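PDB 3G9K: capsule biosynthesis protein CapD small chain from Bacillus anthracis, which cleaves the poly-gamma-D-glutamate capsule and, as a transpeptidase, joins it by an amide bond to meso-diaminopimelic acid of the peptidoglycan. Local coordinates for residues A116-I120 and A144-G148. Numbering follows the deposited sequence.
Sequences AYTEI and AFFGG
This is an aromatic side-chain contact between the end of strand 115-118 and the loop that leads into strand 150-155, in the small chain of a gamma-glutamyltransferase of the Ntn-hydrolase clan. No hydrogen bond joins the segments. Residues 116-118 are extended, and the chain turns at Glu119 (phi/psi -80/-30). Residues 144-145 lie in a 3-10 segment that begins earlier in the chain. Gly147 N donates a hydrogen bond to Ala144 O at 3.1 Å. Gly147 (103/-153) has backbone angles at which a CB would strike the preceding carbonyl O. The closest CA atoms are those of Glu119 and Phe146, 7.4 Å apart. Phe146 (chi1 m) points its ring at the strand end. Phe146 CZ lies 3.6 Å from both Thr118 C and Glu119 N, and Tyr117 O sits at the ring edge, 3.8 Å from Phe146 CE1. Glu119 CB lies over one face, a CH-pi contact 4.0 Å from the Phe146 ring centroid. Phe145 (chi1 t) turns its edge to the face of Tyr117 (chi1 m), in a T-shaped pair with centroids 5.6 Å apart and planes at 74°. Phe145 also makes a cation-pi contact with Arg81, a poly-gamma-D-glutamate-binding residue, so the contact borders the substrate site. The Glu119 carboxylate forms a salt bridge with Arg168. Strand 115-118 lies between strands 109-112 and 136-139, and Tyr117 and Phe145 both touch Thr110 on the former.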
loop_
_atom_site.group_PDB
_atom_site.type_symbol
_atom_site.label_atom_id
_atom_site.label_comp_id
_atom_site.label_asym_id
_atom_site.label_seq_id
_atom_site.Cartn_x
_atom_site.Cartn_y
_atom_site.Cartn_z
ATOM N N ALA B 116 10.519 -8.117 20.263
ATOM C CA ALA B 116 11.165 -7.672 19.040
ATOM C C ALA B 116 11.048 -8.817 18.031
ATOM O O ALA B 116 11.551 -9.916 18.251
ATOM C CB ALA B 116 12.608 -7.306 19.299
ATOM N N TYR B 117 10.314 -8.573 16.948
ATOM C CA TYR B 117 10.198 -9.542 15.880
ATOM C C TYR B 117 11.343 -9.289 14.927
ATOM O O TYR B 117 11.622 -8.156 14.589
ATOM C CB TYR B 117 8.861 -9.425 15.167
ATOM C CG TYR B 117 7.677 -9.885 15.996
ATOM C CD1 TYR B 117 7.579 -11.205 16.455
ATOM C CD2 TYR B 117 6.642 -9.015 16.290
ATOM C CE1 TYR B 117 6.473 -11.632 17.199
ATOM C CE2 TYR B 117 5.538 -9.425 17.044
ATOM C CZ TYR B 117 5.461 -10.727 17.495
ATOM O OH TYR B 117 4.351 -11.097 18.223
ATOM N N THR B 118 12.003 -10.357 14.506
ATOM C CA THR B 118 13.254 -10.259 13.785
ATOM C C THR B 118 13.143 -11.163 12.570
ATOM O O THR B 118 12.600 -12.253 12.648
ATOM C CB THR B 118 14.449 -10.693 14.692
ATOM O OG1 THR B 118 14.762 -9.633 15.629
ATOM C CG2 THR B 118 15.623 -10.986 13.868
ATOM N N GLU B 119 13.657 -10.700 11.437
ATOM C CA GLU B 119 13.540 -11.449 10.190
ATOM C C GLU B 119 14.570 -12.577 10.085
ATOM O O GLU B 119 14.313 -13.598 9.426
ATOM C CB GLU B 119 13.655 -10.485 9.006
ATOM C CG GLU B 119 13.193 -11.054 7.684
ATOM C CD GLU B 119 13.015 -9.984 6.591
ATOM O OE1 GLU B 119 13.505 -8.863 6.739
ATOM O OE2 GLU B 119 12.431 -10.297 5.542
ATOM N N ILE B 120 15.729 -12.381 10.713
ATOM C CA ILE B 120 16.751 -13.429 10.856
ATOM C C ILE B 120 16.976 -13.788 12.320
ATOM O O ILE B 120 16.595 -13.036 13.244
ATOM C CB ILE B 120 18.140 -13.035 10.264
ATOM C CG1 ILE B 120 18.645 -11.691 10.834
ATOM C CG2 ILE B 120 18.059 -12.962 8.791
ATOM C CD1 ILE B 120 20.082 -11.271 10.345
ATOM N N ALA B 144 6.558 -11.822 3.928
ATOM C CA ALA B 144 5.491 -10.814 3.817
ATOM C C ALA B 144 5.203 -10.048 5.132
ATOM O O ALA B 144 4.719 -8.903 5.101
ATOM C CB ALA B 144 4.205 -11.453 3.257
ATOM N N PHE B 145 5.546 -10.645 6.279
ATOM C CA PHE B 145 5.347 -10.004 7.576
ATOM C C PHE B 145 6.084 -8.674 7.673
ATOM O O PHE B 145 5.627 -7.750 8.322
ATOM C CB PHE B 145 5.844 -10.936 8.695
ATOM C CG PHE B 145 5.626 -10.401 10.066
ATOM C CD1 PHE B 145 4.404 -10.565 10.699
ATOM C CD2 PHE B 145 6.626 -9.682 10.721
ATOM C CE1 PHE B 145 4.192 -10.063 11.934
ATOM C CE2 PHE B 145 6.412 -9.160 11.974
ATOM C CZ PHE B 145 5.191 -9.355 12.589
ATOM N N PHE B 146 7.259 -8.599 7.070
ATOM C CA PHE B 146 8.091 -7.407 7.192
ATOM C C PHE B 146 7.885 -6.435 6.036
ATOM O O PHE B 146 8.675 -5.512 5.851
ATOM C CB PHE B 146 9.550 -7.816 7.364
ATOM C CG PHE B 146 9.819 -8.450 8.707
ATOM C CD1 PHE B 146 9.988 -7.668 9.822
ATOM C CD2 PHE B 146 9.848 -9.811 8.850
ATOM C CE1 PHE B 146 10.210 -8.244 11.057
ATOM C CE2 PHE B 146 10.089 -10.395 10.097
ATOM C CZ PHE B 146 10.252 -9.606 11.185
ATOM N N GLY B 147 6.834 -6.666 5.255
ATOM C CA GLY B 147 6.343 -5.648 4.302
ATOM C C GLY B 147 6.722 -5.883 2.860
ATOM O O GLY B 147 6.959 -6.995 2.460
ATOM N N GLY B 148 6.802 -4.798 2.097
ATOM C CA GLY B 148 6.991 -4.854 0.636
ATOM C C GLY B 148 7.187 -3.461 0.096
ATOM O O GLY B 148 6.278 -2.913 -0.595
#